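Local coordinates for protein xylanase inhibitor TL-XI (PDB 3G7M) that inhibits xylanases noncompetitively as a small thaumatin-like protein of wheat, with a probable part in plant defence, at residues I48-G60 with C64-C76. The protein carries 4 engineered substitutions. Sequence-based numbering, arbitrary orientation.
Sequences IWGRTGCSFDRAG and CQTGDCGGSSLTC
A classic beta bulge lies beside strand 44-52 of this thaumatin-like fold, where Gln65 and Thr66 both face Thr52 and a disulfide-tied loop folds back on the sheet. It illustrates how a chain without regular structure is fixed by a few bonds of different kinds. Thr66 N donates to Thr52 O at 3.3 Å, nearly straight at 164°, while Gln65 N reaches the same oxygen only weakly. Both threonine side chains set OG1 between backbone N and carbonyl carbon, which brings Thr52 OG1 and Thr66 OG1 into a hydrogen bond; the side chain of Asn108 adds a weak bond to Thr66 OG1. Covalent closure comes next to the bulge, from the disulfide Cys54-Cys64, and the Phe56 ring lies obliquely beside Cys64 SG, with Phe56 CZ at 3.9 Å from that sulfur.

Further back along the strand, Trp49 turns its indole edge to the loop. Trp49 NE1 donates to Gly67 O at 3.0 Å, in the carbonyl plane and on a lone pair, though bent to 141°. Trp49 CZ2 packs against Cys69 CB at 3.7 Å. A leucine here would probably leave Gly67 O without its indole donor and open a gap beside the Cys69-Cys76 disulfide. Between these two sites runs Arg51, its aliphatic CG against Gly67 O, and a bend in its chain carries the guanidinium to Leu74. Arg51 NE donates to Trp14 O on neighbouring strand 13-19, which helps fix the guanidinium, and Leu74 CD2 sits over one face of that group, 3.4 Å from Arg51 NH1.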
loop_
_atom_site.group_PDB
_atom_site.type_symbol
_atom_site.label_atom_id
_atom_site.label_comp_id
_atom_site.label_asym_id
_atom_site.label_seq_id
_atom_site.Cartn_x
_atom_site.Cartn_y
_atom_site.Cartn_z
ATOM N N ILE A 48 -0.722 -2.123 -2.809
ATOM C CA ILE A 48 -0.922 -1.542 -1.493
ATOM C C ILE A 48 -0.952 -0.051 -1.695
ATOM O O ILE A 48 -0.022 0.524 -2.270
ATOM C CB ILE A 48 0.244 -1.955 -0.524
ATOM C CG1 ILE A 48 0.207 -3.462 -0.289
ATOM C CG2 ILE A 48 0.204 -1.177 0.811
ATOM C CD1 ILE A 48 1.425 -4.014 0.344
ATOM N N TRP A 49 -2.019 0.582 -1.230
ATOM C CA TRP A 49 -2.125 2.041 -1.278
ATOM C C TRP A 49 -2.929 2.581 -0.117
ATOM O O TRP A 49 -3.743 1.867 0.447
ATOM C CB TRP A 49 -2.760 2.501 -2.608
ATOM C CG TRP A 49 -4.216 2.186 -2.735
ATOM C CD1 TRP A 49 -5.245 3.001 -2.432
ATOM C CD2 TRP A 49 -4.789 0.969 -3.223
ATOM N NE1 TRP A 49 -6.440 2.375 -2.688
ATOM C CE2 TRP A 49 -6.191 1.123 -3.176
ATOM C CE3 TRP A 49 -4.253 -0.236 -3.698
ATOM C CZ2 TRP A 49 -7.071 0.117 -3.565
ATOM C CZ3 TRP A 49 -5.125 -1.236 -4.083
ATOM C CH2 TRP A 49 -6.521 -1.050 -4.012
ATOM N N GLY A 50 -2.721 3.854 0.206
ATOM C CA GLY A 50 -3.510 4.530 1.227
ATOM C C GLY A 50 -4.621 5.402 0.666
ATOM O O GLY A 50 -4.480 5.984 -0.416
ATOM N N ARG A 51 -5.716 5.503 1.431
ATOM C CA ARG A 51 -6.857 6.340 1.077
ATOM C C ARG A 51 -7.124 7.347 2.175
ATOM O O ARG A 51 -7.046 7.017 3.365
ATOM C CB ARG A 51 -8.100 5.489 0.884
ATOM C CG ARG A 51 -7.909 4.261 0.009
ATOM C CD ARG A 51 -9.103 3.352 0.174
ATOM N NE ARG A 51 -9.015 2.548 1.381
ATOM C CZ ARG A 51 -10.014 1.829 1.870
ATOM N NH1 ARG A 51 -11.193 1.844 1.268
ATOM N NH2 ARG A 51 -9.834 1.102 2.966
ATOM N N THR A 52 -7.444 8.579 1.769
ATOM C CA THR A 52 -7.679 9.645 2.735
ATOM C C THR A 52 -9.068 10.159 2.548
ATOM O O THR A 52 -9.602 10.049 1.457
ATOM C CB THR A 52 -6.690 10.821 2.559
ATOM O OG1 THR A 52 -6.830 11.409 1.250
ATOM C CG2 THR A 52 -5.246 10.358 2.782
ATOM N N GLY A 53 -9.641 10.726 3.612
ATOM C CA GLY A 53 -10.940 11.399 3.564
ATOM C C GLY A 53 -12.091 10.447 3.303
ATOM O O GLY A 53 -12.984 10.724 2.484
ATOM N N CYS A 54 -12.060 9.304 3.988
ATOM C CA CYS A 54 -13.092 8.277 3.817
ATOM C C CYS A 54 -14.181 8.519 4.829
ATOM O O CYS A 54 -13.916 8.587 6.023
ATOM C CB CYS A 54 -12.518 6.866 3.981
ATOM S SG CYS A 54 -11.111 6.538 2.896
ATOM N N SER A 55 -15.406 8.669 4.336
ATOM C CA SER A 55 -16.542 8.822 5.207
ATOM C C SER A 55 -17.571 7.719 4.921
ATOM O O SER A 55 -18.177 7.695 3.846
ATOM C CB SER A 55 -17.137 10.213 5.035
ATOM O OG SER A 55 -18.138 10.433 6.019
ATOM N N PHE A 56 -17.743 6.807 5.888
ATOM C CA PHE A 56 -18.712 5.704 5.791
ATOM C C PHE A 56 -19.768 5.700 6.893
ATOM O O PHE A 56 -19.467 6.075 8.030
ATOM C CB PHE A 56 -17.981 4.370 5.798
ATOM C CG PHE A 56 -16.927 4.264 4.750
ATOM C CD1 PHE A 56 -17.260 4.300 3.399
ATOM C CD2 PHE A 56 -15.597 4.113 5.115
ATOM C CE1 PHE A 56 -16.274 4.200 2.413
ATOM C CE2 PHE A 56 -14.602 4.006 4.151
ATOM C CZ PHE A 56 -14.941 4.059 2.794
ATOM N N ASP A 57 -20.997 5.274 6.564
ATOM C CA ASP A 57 -22.026 5.077 7.608
ATOM C C ASP A 57 -21.975 3.668 8.291
ATOM O O ASP A 57 -20.986 2.912 8.124
ATOM C CB ASP A 57 -23.432 5.456 7.105
ATOM C CG ASP A 57 -23.934 4.526 6.053
ATOM O OD1 ASP A 57 -24.547 3.499 6.410
ATOM O OD2 ASP A 57 -23.710 4.823 4.866
ATOM N N ARG A 58 -23.014 3.343 9.090
ATOM C CA ARG A 58 -23.025 2.093 9.858
ATOM C C ARG A 58 -23.117 0.850 8.967
ATOM O O ARG A 58 -22.692 -0.234 9.376
ATOM C CB ARG A 58 -24.151 2.084 10.901
ATOM C CG ARG A 58 -25.565 2.210 10.319
ATOM C CD ARG A 58 -26.621 1.861 11.357
ATOM N NE ARG A 58 -26.400 2.581 12.626
ATOM C CZ ARG A 58 -27.335 2.641 13.604
ATOM N NH1 ARG A 58 -28.562 2.027 13.465
ATOM N NH2 ARG A 58 -27.052 3.323 14.720
ATOM N N ALA A 59 -23.681 0.997 7.763
ATOM C CA ALA A 59 -23.756 -0.122 6.798
ATOM C C ALA A 59 -22.383 -0.625 6.227
ATOM O O ALA A 59 -22.074 -1.825 6.374
ATOM C CB ALA A 59 -24.795 0.166 5.667
ATOM N N GLY A 60 -21.558 0.237 5.595
ATOM C CA GLY A 60 -21.836 1.663 5.351
ATOM C C GLY A 60 -21.345 2.171 4.001
ATOM O O GLY A 60 -20.167 2.013 3.660
ATOM N N CYS A 64 -14.014 7.623 -0.561
ATOM C CA CYS A 64 -12.809 8.290 -0.096
ATOM C C CYS A 64 -12.416 9.437 -1.046
ATOM O O CYS A 64 -12.683 9.383 -2.251
ATOM C CB CYS A 64 -11.660 7.287 0.001
ATOM S SG CYS A 64 -11.976 5.945 1.125
ATOM N N GLN A 65 -11.770 10.460 -0.480
ATOM C CA GLN A 65 -11.363 11.671 -1.188
ATOM C C GLN A 65 -10.237 11.348 -2.189
ATOM O O GLN A 65 -10.273 11.817 -3.343
ATOM C CB GLN A 65 -10.928 12.751 -0.180
ATOM C CG GLN A 65 -11.102 14.206 -0.679
ATOM C CD GLN A 65 -10.488 15.220 0.276
ATOM O OE1 GLN A 65 -10.893 15.340 1.437
ATOM N NE2 GLN A 65 -9.486 15.964 -0.219
ATOM N N THR A 66 -9.259 10.540 -1.764
ATOM C CA THR A 66 -8.238 10.071 -2.677
ATOM C C THR A 66 -8.052 8.591 -2.548
ATOM O O THR A 66 -8.115 8.050 -1.451
ATOM C CB THR A 66 -6.873 10.691 -2.423
ATOM O OG1 THR A 66 -6.496 10.433 -1.076
ATOM C CG2 THR A 66 -6.897 12.203 -2.686
ATOM N N GLY A 67 -7.803 7.947 -3.688
ATOM C CA GLY A 67 -7.512 6.511 -3.714
ATOM C C GLY A 67 -8.698 5.615 -3.431
ATOM O O GLY A 67 -8.515 4.481 -3.027
ATOM N N ASP A 68 -9.911 6.119 -3.690
ATOM C CA ASP A 68 -11.142 5.351 -3.488
ATOM C C ASP A 68 -11.318 4.216 -4.477
ATOM O O ASP A 68 -11.318 4.427 -5.698
ATOM C CB ASP A 68 -12.366 6.251 -3.580
ATOM C CG ASP A 68 -13.660 5.487 -3.339
ATOM O OD1 ASP A 68 -13.903 5.046 -2.193
ATOM O OD2 ASP A 68 -14.434 5.325 -4.302
ATOM N N CYS A 69 -11.487 3.012 -3.938
ATOM C CA CYS A 69 -11.689 1.837 -4.754
ATOM C C CYS A 69 -13.073 1.280 -4.479
ATOM O O CYS A 69 -13.274 0.475 -3.563
ATOM C CB CYS A 69 -10.577 0.794 -4.481
ATOM S SG CYS A 69 -10.473 -0.650 -5.635
ATOM N N GLY A 70 -14.034 1.732 -5.274
ATOM C CA GLY A 70 -15.381 1.221 -5.184
ATOM C C GLY A 70 -16.021 1.370 -3.823
ATOM O O GLY A 70 -16.951 0.631 -3.513
ATOM N N GLY A 71 -15.533 2.316 -3.011
ATOM C CA GLY A 71 -16.147 2.628 -1.724
ATOM C C GLY A 71 -15.757 1.608 -0.696
ATOM O O GLY A 71 -14.597 1.192 -0.694
ATOM N N SER A 72 -16.734 1.223 0.162
ATOM C CA SER A 72 -16.578 0.135 1.143
ATOM C C SER A 72 -16.124 -1.139 0.484
ATOM O O SER A 72 -15.202 -1.764 0.961
ATOM C CB SER A 72 -17.913 -0.184 1.835
ATOM O OG SER A 72 -18.271 0.881 2.680
ATOM N N SER A 73 -16.803 -1.532 -0.591
ATOM C CA SER A 73 -16.496 -2.755 -1.322
ATOM C C SER A 73 -15.343 -2.498 -2.230
ATOM O O SER A 73 -15.526 -1.871 -3.304
ATOM C CB SER A 73 -17.651 -3.064 -2.240
ATOM O OG SER A 73 -17.685 -1.998 -3.244
ATOM N N LEU A 74 -14.174 -3.005 -1.840
ATOM C CA LEU A 74 -12.914 -2.600 -2.438
ATOM C C LEU A 74 -12.749 -3.252 -3.792
ATOM O O LEU A 74 -11.668 -3.749 -4.116
ATOM C CB LEU A 74 -11.753 -2.944 -1.493
ATOM C CG LEU A 74 -11.579 -2.003 -0.276
ATOM C CD1 LEU A 74 -11.219 -2.704 1.024
ATOM C CD2 LEU A 74 -10.530 -0.942 -0.579
ATOM N N THR A 75 -13.824 -3.260 -4.577
ATOM C CA THR A 75 -13.775 -3.822 -5.918
ATOM C C THR A 75 -13.583 -2.724 -6.968
ATOM O O THR A 75 -14.346 -1.749 -6.983
ATOM C CB THR A 75 -15.024 -4.610 -6.261
ATOM O OG1 THR A 75 -16.144 -3.829 -5.889
ATOM C CG2 THR A 75 -15.081 -5.917 -5.503
ATOM N N CYS A 76 -12.565 -2.905 -7.835
ATOM C CA CYS A 76 -12.228 -1.966 -8.926
ATOM C C CYS A 76 -12.063 -2.598 -10.320
ATOM O O CYS A 76 -12.807 -2.271 -11.248
ATOM C CB CYS A 76 -10.960 -1.211 -8.584
ATOM S SG CYS A 76 -11.257 0.042 -7.404
#